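Side-chain contacts in phenylalanine--tRNA ligase beta subunit (Pyrococcus horikoshii, PDB 2CXI), which forms, with the alpha subunit, the tetrameric enzyme that attaches L-phenylalanine to tRNA(Phe) at the expense of ATP: residues Phe145-Lys149 with Ile150-Ile154; Lys157-Glu160 with Lys161-Phe165; Val314-Arg318 with Gly319-Leu323. One frame throughout, in Å; residues are numbered along the deposited sequence.

Interaction 1 of 3, residues Phe145-Lys149 with Ile150-Ile154; sequences FDFDK and IKPPI
Phe147 and Ile150 meet in a local apolar contact round a short 3-10 turn, where this N-terminal fragment of the beta subunit leaves strand 140-146 of its B3/4 domain, the amino acid-editing domain, and heads for strand 154-159. An Asx turn opens the bend: OD1 of Asp146 accepts from the backbone N of Asp148 at 3.1 Å, on the anti side of the carboxylate and with a bent N-H angle of 135°. The other carboxylate oxygen, OD2, is hydrogen-bonded to Thr228 and has a long salt bridge with Lys149, whose NZ also donates to the carbonyl of Arg223. The turn closes where N of Ile150 donates to O of Phe147 at 3.2 Å; the bond is nearly straight at the hydrogen, but the donor stands above the carbonyl plane. A chi1 of 178° swings the phenyl ring of Phe147 back toward the chain beyond the turn. There the side chains of Phe147 and Ile150 cross at about a right angle, the aromatic CD1 lying 4.0 Å from the isoleucine CD1, with the ring met obliquely. Phe232 of strand 231-237 touches both side chains and ties the turn to the sheet. Were Ile150 an alanine, lacking CG1 and CD1, a gap would probably open beside the phenyl ring and let it shift. Just beyond, NZ of Lys151 forms a salt bridge with Asp117 of the second subunit, so the bend borders the subunit interface. Farther round the same ring, Phe147 CZ approaches CG of Pro152, at 4.5 Å.

Interaction 2 of 3, residues Lys157-Glu160 with Lys161-Phe165; sequences KAAE and KTEKF
Glu163 folds its CG back over the carbonyl oxygen of Glu160, 3.4 Å away, and along the methyl of Ala159, whose CB lies 4.1 Å from that CG. With CG beside the backbone N, anti to the carbonyl carbon (chi1 -67°), the chain bends at chi2. Its carboxylate thereby turns back toward the residues before the turn, where one water donates to OE2 of Glu163 and accepts from the backbone N of Glu160, at 3.0 Å from that N. The Glu160 chain is likewise bent at chi2, while its CB passes 4.0 Å from OG1 of Thr162. Lys161 instead runs extended, and its NZ donates to the carbonyl of Lys196. Behind the bend, Leu176 at the start of helix 176-182 packs on Ala159. The backbone bond from N of Glu163 to O of Glu160, 3.2 Å long, has its donor well above the carbonyl plane. It closes a type I beta turn that carries the chain from strand 154-159 of the large mixed sheet to strand 164-165 within the B3/4 domain.

Interaction 3 of 3, residues Val314-Arg318 with Gly319-Leu323; sequences VEISR and GRAKL
Glu315 and Lys322 hold each other through a reciprocal pair of backbone bonds, Lys322 N to Glu315 O at 2.8 Å and Glu315 N to Lys322 O at 3.0 Å. Ser317 and Arg320 repeat the pattern two residues nearer the bend: Ser317 N donates to Arg320 O at 3.1 Å, while the return bond, from Arg320 N to Ser317 O, is longer at 3.3 Å and comes from above the carbonyl plane. Arg320 carries its guanidinium to strand 281-286, making salt bridges with Glu284 and Glu286. The side chains of Glu315 and Lys322 lie alongside each other, OE1 of the glutamate 3.6 Å from CD of the lysine, but the charged ends stay apart. These pairs build a beta hairpin of the B5 domain with a two-residue loop, a type I' turn in which Arg318 and Gly319 both take positive phi. Glu315, Ser317, Arg320 and Lys322 point to one face of the hairpin; Val314, Ile316, Ala321 and Leu323 share the opposite one, which helix 300-309 and Leu287 of helix 287-294 cover. Val314 and Leu323 point the same way, side by side, with CG2 of the valine 3.9 Å from CD2 of the leucine. The Ala321 methyl faces the partner strand and touches two side chains there, its CB 4.2 Å from Val314 CG1 and 4.3 Å from Ile316 CG1.

In the fold
All three contacts turn the chain at or near the end of a strand, yet each is held according to its setting. Interactions 1 and 2 belong to the B3/4 domain, adjoin the same mixed sheet and follow each other in the chain: the first leads from strand 140-146 toward strand 154-159, and the second leaves that strand, their centres about 19 Å apart. Interaction 1 is partly buried, with apolar side chains over a polar turn, and it borders the second subunit; interaction 2 is a surface turn linked by water. Interaction 3, its centre about 45 Å from that of interaction 1, belongs to the B5 domain and combines a regular backbone ladder with one polar and one apolar face, the latter partly buried under helices.

Interaction 1 of 3, residues Phe145-Lys149 with Ile150-Ile154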
ATOM      1  N   PHE A 145      -6.160   1.180  24.106  1.00 16.42           N
ATOM      2  CA  PHE A 145      -6.238  -0.056  23.321  1.00 15.04           C
ATOM      3  C   PHE A 145      -4.877  -0.721  23.239  1.00 16.21           C
ATOM      4  O   PHE A 145      -3.854  -0.048  23.262  1.00 14.83           O
ATOM      5  CB  PHE A 145      -6.795   0.216  21.904  1.00 15.08           C
ATOM      6  CG  PHE A 145      -8.146   0.919  21.920  1.00 14.98           C
ATOM      7  CD1 PHE A 145      -8.212   2.312  21.878  1.00 15.61           C
ATOM      8  CD2 PHE A 145      -9.338   0.185  22.100  1.00 18.07           C
ATOM      9  CE1 PHE A 145      -9.456   2.986  21.949  1.00 13.40           C
ATOM     10  CE2 PHE A 145     -10.581   0.839  22.166  1.00 14.13           C
ATOM     11  CZ  PHE A 145     -10.635   2.237  22.071  1.00 11.27           C
ATOM     12  N   ASP A 146      -4.877  -2.043  23.108  1.00 16.25           N
ATOM     13  CA  ASP A 146      -3.646  -2.759  22.814  1.00 17.60           C
ATOM     14  C   ASP A 146      -3.311  -2.642  21.324  1.00 17.20           C
ATOM     15  O   ASP A 146      -4.003  -3.223  20.446  1.00 17.46           O
ATOM     16  CB  ASP A 146      -3.810  -4.237  23.218  1.00 17.07           C
ATOM     17  CG  ASP A 146      -2.479  -5.003  23.236  1.00 20.57           C
ATOM     18  OD1 ASP A 146      -1.584  -4.737  22.400  1.00 20.38           O
ATOM     19  OD2 ASP A 146      -2.245  -5.844  24.121  1.00 20.47           O
ATOM     20  N   PHE A 147      -2.254  -1.890  21.032  1.00 17.19           N
ATOM     21  CA  PHE A 147      -1.867  -1.586  19.649  1.00 16.96           C
ATOM     22  C   PHE A 147      -1.548  -2.841  18.812  1.00 18.18           C
ATOM     23  O   PHE A 147      -1.838  -2.899  17.591  1.00 15.28           O
ATOM     24  CB  PHE A 147      -0.694  -0.607  19.617  1.00 16.83           C
ATOM     25  CG  PHE A 147      -0.220  -0.284  18.207  1.00 18.94           C
ATOM     26  CD1 PHE A 147      -1.025   0.444  17.355  1.00 18.29           C
ATOM     27  CD2 PHE A 147       1.009  -0.764  17.739  1.00 23.31           C
ATOM     28  CE1 PHE A 147      -0.616   0.747  16.009  1.00 19.36           C
ATOM     29  CE2 PHE A 147       1.438  -0.472  16.405  1.00 24.44           C
ATOM     30  CZ  PHE A 147       0.601   0.309  15.563  1.00 18.45           C
ATOM     31  N   ASP A 148      -1.004  -3.850  19.486  1.00 18.43           N
ATOM     32  CA  ASP A 148      -0.661  -5.129  18.832  1.00 20.40           C
ATOM     33  C   ASP A 148      -1.889  -5.879  18.368  1.00 20.32           C
ATOM     34  O   ASP A 148      -1.779  -6.786  17.576  1.00 20.65           O
ATOM     35  CB  ASP A 148       0.145  -6.006  19.785  1.00 20.72           C
ATOM     36  CG  ASP A 148       1.494  -5.429  20.071  1.00 23.89           C
ATOM     37  OD1 ASP A 148       1.946  -4.553  19.307  1.00 27.60           O
ATOM     38  OD2 ASP A 148       2.179  -5.817  21.029  1.00 29.77           O
ATOM     39  N   LYS A 149      -3.058  -5.469  18.854  1.00 20.32           N
ATOM     40  CA  LYS A 149      -4.299  -6.172  18.571  1.00 20.22           C
ATOM     41  C   LYS A 149      -5.141  -5.458  17.516  1.00 20.37           C
ATOM     42  O   LYS A 149      -6.270  -5.894  17.207  1.00 20.93           O
ATOM     43  CB  LYS A 149      -5.099  -6.370  19.862  1.00 18.97           C
ATOM     44  CG  LYS A 149      -4.403  -7.359  20.878  1.00 20.96           C
ATOM     45  CD  LYS A 149      -5.353  -7.640  22.061  1.00 21.33           C
ATOM     46  CE  LYS A 149      -4.607  -8.167  23.271  1.00 24.10           C
ATOM     47  NZ  LYS A 149      -5.374  -8.008  24.542  1.00 22.96           N
ATOM     48  N   ILE A 150      -4.638  -4.353  16.972  1.00 19.75           N
ATOM     49  CA  ILE A 150      -5.448  -3.627  15.955  1.00 19.23           C
ATOM     50  C   ILE A 150      -4.661  -3.521  14.659  1.00 18.95           C
ATOM     51  O   ILE A 150      -3.450  -3.646  14.690  1.00 19.59           O
ATOM     52  CB  ILE A 150      -5.912  -2.230  16.472  1.00 18.83           C
ATOM     53  CG1 ILE A 150      -4.694  -1.287  16.613  1.00 18.38           C
ATOM     54  CG2 ILE A 150      -6.823  -2.413  17.761  1.00 19.96           C
ATOM     55  CD1 ILE A 150      -4.997   0.190  17.082  1.00 20.91           C
ATOM     56  N   LYS A 151      -5.352  -3.305  13.540  1.00 19.28           N
ATOM     57  CA  LYS A 151      -4.688  -3.191  12.243  1.00 19.81           C
ATOM     58  C   LYS A 151      -4.894  -1.802  11.651  1.00 17.80           C
ATOM     59  O   LYS A 151      -5.976  -1.481  11.150  1.00 17.27           O
ATOM     60  CB  LYS A 151      -5.163  -4.274  11.272  1.00 19.78           C
ATOM     61  CG  LYS A 151      -4.337  -4.331   9.972  1.00 23.39           C
ATOM     62  CD  LYS A 151      -4.920  -5.422   9.024  1.00 23.42           C
ATOM     63  CE  LYS A 151      -4.020  -5.665   7.839  1.00 27.67           C
ATOM     64  NZ  LYS A 151      -4.403  -6.958   7.108  1.00 35.24           N
ATOM     65  N   PRO A 152      -3.831  -1.018  11.670  1.00 16.78           N
ATOM     66  CA  PRO A 152      -3.835   0.336  11.107  1.00 17.19           C
ATOM     67  C   PRO A 152      -3.818   0.243   9.529  1.00 17.25           C
ATOM     68  O   PRO A 152      -3.446  -0.810   8.995  1.00 17.90           O
ATOM     69  CB  PRO A 152      -2.544   0.926  11.646  1.00 17.37           C
ATOM     70  CG  PRO A 152      -1.596  -0.287  11.723  1.00 17.69           C
ATOM     71  CD  PRO A 152      -2.508  -1.416  12.194  1.00 17.77           C
ATOM     72  N   PRO A 153      -4.249   1.270   8.795  1.00 16.48           N
ATOM     73  CA  PRO A 153      -4.704   2.569   9.327  1.00 16.00           C
ATOM     74  C   PRO A 153      -5.965   2.471  10.188  1.00 15.59           C
ATOM     75  O   PRO A 153      -6.740   1.486  10.078  1.00 14.82           O
ATOM     76  CB  PRO A 153      -5.026   3.350   8.030  1.00 15.58           C
ATOM     77  CG  PRO A 153      -3.985   2.846   7.086  1.00 16.74           C
ATOM     78  CD  PRO A 153      -4.031   1.347   7.323  1.00 15.30           C
ATOM     79  N   ILE A 154      -6.178   3.498  11.016  1.00 15.57           N
ATOM     80  CA  ILE A 154      -7.371   3.536  11.903  1.00 15.76           C
ATOM     81  C   ILE A 154      -8.294   4.650  11.411  1.00 15.54           C
ATOM     82  O   ILE A 154      -7.812   5.681  10.927  1.00 16.57           O
ATOM     83  CB  ILE A 154      -6.958   3.750  13.413  1.00 16.48           C
ATOM     84  CG1 ILE A 154      -5.910   2.708  13.857  1.00 16.69           C
ATOM     85  CG2 ILE A 154      -8.201   3.757  14.311  1.00 15.21           C
ATOM     86  CD1 ILE A 154      -6.339   1.236  13.776  1.00 18.21           C
TER

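Interaction 2 of 3, residues Lys157-Glu160 with Lys161-Phe165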
ATOM      1  N   LYS A 157     -14.843   7.624  12.380  1.00 16.66           N
ATOM      2  CA  LYS A 157     -15.836   7.911  11.340  1.00 18.36           C
ATOM      3  C   LYS A 157     -17.272   8.106  11.821  1.00 18.26           C
ATOM      4  O   LYS A 157     -17.647   7.671  12.912  1.00 18.29           O
ATOM      5  CB  LYS A 157     -15.804   6.802  10.255  1.00 18.21           C
ATOM      6  CG  LYS A 157     -16.319   5.430  10.761  1.00 20.75           C
ATOM      7  CD  LYS A 157     -16.456   4.481   9.595  1.00 28.63           C
ATOM      8  CE  LYS A 157     -17.051   3.150  10.065  1.00 36.24           C
ATOM      9  NZ  LYS A 157     -17.900   2.450   8.997  1.00 40.52           N
ATOM     10  N   ALA A 158     -18.078   8.750  10.971  1.00 17.93           N
ATOM     11  CA  ALA A 158     -19.509   8.827  11.182  1.00 19.22           C
ATOM     12  C   ALA A 158     -20.074   7.511  10.655  1.00 20.55           C
ATOM     13  O   ALA A 158     -19.904   7.204   9.493  1.00 21.29           O
ATOM     14  CB  ALA A 158     -20.097  10.031  10.409  1.00 19.15           C
ATOM     15  N   ALA A 159     -20.704   6.748  11.536  1.00 21.09           N
ATOM     16  CA  ALA A 159     -21.294   5.449  11.217  1.00 22.70           C
ATOM     17  C   ALA A 159     -22.833   5.459  11.213  1.00 23.66           C
ATOM     18  O   ALA A 159     -23.479   6.140  12.028  1.00 23.24           O
ATOM     19  CB  ALA A 159     -20.808   4.412  12.219  1.00 20.98           C
ATOM     20  N   GLU A 160     -23.390   4.646  10.312  1.00 24.85           N
ATOM     21  CA  GLU A 160     -24.802   4.279  10.324  1.00 26.21           C
ATOM     22  C   GLU A 160     -25.184   3.656  11.667  1.00 26.30           C
ATOM     23  O   GLU A 160     -24.404   2.907  12.270  1.00 25.12           O
ATOM     24  CB  GLU A 160     -25.097   3.267   9.198  1.00 26.33           C
ATOM     25  CG  GLU A 160     -24.789   3.757   7.778  1.00 29.54           C
ATOM     26  CD  GLU A 160     -25.784   4.807   7.264  1.00 36.36           C
ATOM     27  OE1 GLU A 160     -26.846   5.028   7.902  1.00 37.23           O
ATOM     28  OE2 GLU A 160     -25.499   5.440   6.222  1.00 36.22           O
ATOM     29  N   LYS A 161     -26.402   3.960  12.107  1.00 26.27           N
ATOM     30  CA  LYS A 161     -26.923   3.481  13.378  1.00 25.99           C
ATOM     31  C   LYS A 161     -27.185   1.956  13.410  1.00 26.28           C
ATOM     32  O   LYS A 161     -27.391   1.380  14.488  1.00 26.04           O
ATOM     33  CB  LYS A 161     -28.205   4.236  13.722  1.00 26.30           C
ATOM     34  CG  LYS A 161     -28.024   5.726  13.843  1.00 27.73           C
ATOM     35  CD  LYS A 161     -29.267   6.409  14.352  1.00 30.11           C
ATOM     36  CE  LYS A 161     -29.081   7.903  14.228  1.00 33.93           C
ATOM     37  NZ  LYS A 161     -29.932   8.697  15.158  1.00 37.37           N
ATOM     38  N   THR A 162     -27.192   1.343  12.228  1.00 26.37           N
ATOM     39  CA  THR A 162     -27.377  -0.105  12.085  1.00 27.16           C
ATOM     40  C   THR A 162     -26.069  -0.893  12.046  1.00 26.79           C
ATOM     41  O   THR A 162     -26.107  -2.123  12.075  1.00 25.55           O
ATOM     42  CB  THR A 162     -28.184  -0.428  10.810  1.00 27.85           C
ATOM     43  OG1 THR A 162     -27.542   0.195   9.695  1.00 27.83           O
ATOM     44  CG2 THR A 162     -29.576   0.194  10.857  1.00 28.94           C
ATOM     45  N   GLU A 163     -24.917  -0.203  11.991  1.00 26.44           N
ATOM     46  CA  GLU A 163     -23.623  -0.896  12.211  1.00 26.46           C
ATOM     47  C   GLU A 163     -23.633  -1.674  13.528  1.00 25.35           C
ATOM     48  O   GLU A 163     -24.309  -1.293  14.483  1.00 23.94           O
ATOM     49  CB  GLU A 163     -22.425   0.072  12.218  1.00 26.87           C
ATOM     50  CG  GLU A 163     -22.088   0.761  10.906  1.00 32.36           C
ATOM     51  CD  GLU A 163     -21.828  -0.190   9.743  1.00 41.16           C
ATOM     52  OE1 GLU A 163     -21.236  -1.274   9.953  1.00 44.15           O
ATOM     53  OE2 GLU A 163     -22.208   0.162   8.594  1.00 45.41           O
ATOM     54  N   LYS A 164     -22.851  -2.756  13.578  1.00 24.62           N
ATOM     55  CA  LYS A 164     -22.841  -3.641  14.737  1.00 24.43           C
ATOM     56  C   LYS A 164     -21.438  -3.866  15.277  1.00 22.68           C
ATOM     57  O   LYS A 164     -20.470  -3.899  14.523  1.00 21.74           O
ATOM     58  CB  LYS A 164     -23.413  -5.030  14.368  1.00 23.72           C
ATOM     59  CG  LYS A 164     -24.867  -5.050  13.939  1.00 26.85           C
ATOM     60  CD  LYS A 164     -25.379  -6.527  14.048  1.00 28.13           C
ATOM     61  CE  LYS A 164     -26.454  -6.839  13.014  1.00 37.99           C
ATOM     62  NZ  LYS A 164     -26.519  -8.327  12.753  1.00 40.55           N
ATOM     63  N   PHE A 165     -21.357  -4.074  16.593  1.00 21.35           N
ATOM     64  CA  PHE A 165     -20.181  -4.666  17.247  1.00 20.65           C
ATOM     65  C   PHE A 165     -20.621  -5.102  18.647  1.00 20.19           C
ATOM     66  O   PHE A 165     -21.699  -4.716  19.098  1.00 19.19           O
ATOM     67  CB  PHE A 165     -18.983  -3.678  17.275  1.00 20.08           C
ATOM     68  CG  PHE A 165     -19.095  -2.545  18.322  1.00 20.26           C
ATOM     69  CD1 PHE A 165     -19.855  -1.394  18.061  1.00 17.60           C
ATOM     70  CD2 PHE A 165     -18.346  -2.606  19.511  1.00 19.57           C
ATOM     71  CE1 PHE A 165     -19.935  -0.329  19.003  1.00 19.01           C
ATOM     72  CE2 PHE A 165     -18.427  -1.585  20.479  1.00 19.29           C
ATOM     73  CZ  PHE A 165     -19.225  -0.415  20.214  1.00 19.21           C
TER
HETATM   74  O   HOH W   1     -21.615   2.951   8.659  1.00 31.26           O
HETATM   75  O   HOH W   2     -27.964   5.531  10.075  1.00 34.26           O

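Interaction 3 of 3, residues Val314-Arg318 with Gly319-Leu323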
ATOM      1  N   VAL A 314      14.346  27.981  32.519  1.00 22.82           N
ATOM      2  CA  VAL A 314      14.440  29.402  32.868  1.00 24.22           C
ATOM      3  C   VAL A 314      15.737  29.981  32.269  1.00 25.58           C
ATOM      4  O   VAL A 314      16.828  29.486  32.566  1.00 25.45           O
ATOM      5  CB  VAL A 314      14.510  29.620  34.424  1.00 24.11           C
ATOM      6  CG1 VAL A 314      14.578  31.110  34.739  1.00 25.09           C
ATOM      7  CG2 VAL A 314      13.342  28.936  35.164  1.00 21.63           C
ATOM      8  N   GLU A 315      15.573  31.003  31.429  1.00 27.48           N
ATOM      9  CA  GLU A 315      16.668  31.765  30.837  1.00 31.80           C
ATOM     10  C   GLU A 315      16.473  33.230  31.219  1.00 30.64           C
ATOM     11  O   GLU A 315      15.518  33.858  30.781  1.00 30.44           O
ATOM     12  CB  GLU A 315      16.678  31.617  29.301  1.00 30.89           C
ATOM     13  CG  GLU A 315      17.344  32.798  28.588  1.00 36.63           C
ATOM     14  CD  GLU A 315      17.611  32.547  27.104  1.00 36.81           C
ATOM     15  OE1 GLU A 315      16.852  33.089  26.242  1.00 42.15           O
ATOM     16  OE2 GLU A 315      18.586  31.805  26.806  1.00 44.54           O
ATOM     17  N   ILE A 316      17.384  33.755  32.032  1.00 32.75           N
ATOM     18  CA  ILE A 316      17.281  35.141  32.482  1.00 34.37           C
ATOM     19  C   ILE A 316      18.240  36.022  31.703  1.00 36.14           C
ATOM     20  O   ILE A 316      19.437  35.738  31.653  1.00 36.15           O
ATOM     21  CB  ILE A 316      17.593  35.276  33.980  1.00 34.40           C
ATOM     22  CG1 ILE A 316      16.612  34.454  34.835  1.00 34.32           C
ATOM     23  CG2 ILE A 316      17.572  36.784  34.381  1.00 33.87           C
ATOM     24  CD1 ILE A 316      17.148  34.229  36.249  1.00 32.51           C
ATOM     25  N   SER A 317      17.721  37.077  31.090  1.00 37.45           N
ATOM     26  CA  SER A 317      18.596  38.126  30.594  1.00 39.84           C
ATOM     27  C   SER A 317      18.009  39.493  30.894  1.00 40.17           C
ATOM     28  O   SER A 317      16.852  39.771  30.566  1.00 39.62           O
ATOM     29  CB  SER A 317      18.926  37.962  29.107  1.00 39.88           C
ATOM     30  OG  SER A 317      17.754  37.924  28.314  1.00 42.52           O
ATOM     31  N   ARG A 318      18.828  40.326  31.538  1.00 41.16           N
ATOM     32  CA  ARG A 318      18.422  41.661  32.002  1.00 41.86           C
ATOM     33  C   ARG A 318      17.140  41.672  32.848  1.00 41.06           C
ATOM     34  O   ARG A 318      16.182  42.409  32.558  1.00 40.95           O
ATOM     35  CB  ARG A 318      18.342  42.630  30.825  1.00 42.66           C
ATOM     36  CG  ARG A 318      19.678  43.311  30.539  1.00 47.34           C
ATOM     37  CD  ARG A 318      19.823  43.835  29.123  1.00 54.02           C
ATOM     38  NE  ARG A 318      19.815  42.730  28.160  1.00 58.86           N
ATOM     39  CZ  ARG A 318      18.771  42.372  27.407  1.00 61.40           C
ATOM     40  NH1 ARG A 318      17.617  43.038  27.481  1.00 62.26           N
ATOM     41  NH2 ARG A 318      18.884  41.342  26.569  1.00 62.70           N
ATOM     42  N   GLY A 319      17.137  40.853  33.898  1.00 40.38           N
ATOM     43  CA  GLY A 319      16.007  40.793  34.834  1.00 39.16           C
ATOM     44  C   GLY A 319      14.713  40.180  34.299  1.00 38.18           C
ATOM     45  O   GLY A 319      13.713  40.099  35.028  1.00 38.42           O
ATOM     46  N   ARG A 320      14.688  39.755  33.042  1.00 37.01           N
ATOM     47  CA  ARG A 320      13.490  39.049  32.586  1.00 36.29           C
ATOM     48  C   ARG A 320      13.685  37.605  32.175  1.00 34.89           C
ATOM     49  O   ARG A 320      14.663  37.255  31.510  1.00 34.61           O
ATOM     50  CB  ARG A 320      12.646  39.848  31.595  1.00 37.66           C
ATOM     51  CG  ARG A 320      13.095  39.890  30.170  1.00 39.91           C
ATOM     52  CD  ARG A 320      11.909  39.832  29.197  1.00 46.74           C
ATOM     53  NE  ARG A 320      10.675  40.376  29.779  1.00 49.41           N
ATOM     54  CZ  ARG A 320       9.481  40.332  29.196  1.00 49.60           C
ATOM     55  NH1 ARG A 320       9.342  39.764  28.009  1.00 50.92           N
ATOM     56  NH2 ARG A 320       8.422  40.848  29.800  1.00 49.19           N
ATOM     57  N   ALA A 321      12.771  36.761  32.656  1.00 32.95           N
ATOM     58  CA  ALA A 321      12.896  35.326  32.525  1.00 30.73           C
ATOM     59  C   ALA A 321      12.081  34.846  31.322  1.00 29.54           C
ATOM     60  O   ALA A 321      10.860  35.027  31.258  1.00 28.53           O
ATOM     61  CB  ALA A 321      12.463  34.644  33.819  1.00 30.24           C
ATOM     62  N   LYS A 322      12.782  34.273  30.349  1.00 28.97           N
ATOM     63  CA  LYS A 322      12.121  33.519  29.279  1.00 28.67           C
ATOM     64  C   LYS A 322      11.934  32.070  29.779  1.00 26.33           C
ATOM     65  O   LYS A 322      12.900  31.382  30.099  1.00 25.93           O
ATOM     66  CB  LYS A 322      12.963  33.561  28.003  1.00 28.95           C
ATOM     67  CG  LYS A 322      12.921  34.905  27.250  1.00 30.90           C
ATOM     68  CD  LYS A 322      13.678  34.784  25.885  1.00 32.01           C
ATOM     69  CE  LYS A 322      13.008  35.636  24.809  1.00 38.26           C
ATOM     70  NZ  LYS A 322      13.022  34.974  23.430  1.00 41.69           N
ATOM     71  N   LEU A 323      10.685  31.632  29.866  1.00 24.78           N
ATOM     72  CA  LEU A 323      10.359  30.333  30.497  1.00 22.60           C
ATOM     73  C   LEU A 323       9.857  29.351  29.460  1.00 21.41           C
ATOM     74  O   LEU A 323       9.196  29.758  28.517  1.00 21.20           O
ATOM     75  CB  LEU A 323       9.233  30.508  31.519  1.00 22.16           C
ATOM     76  CG  LEU A 323       9.467  31.592  32.575  1.00 21.74           C
ATOM     77  CD1 LEU A 323       8.171  31.778  33.410  1.00 21.69           C
ATOM     78  CD2 LEU A 323      10.669  31.200  33.432  1.00 23.43           C
TER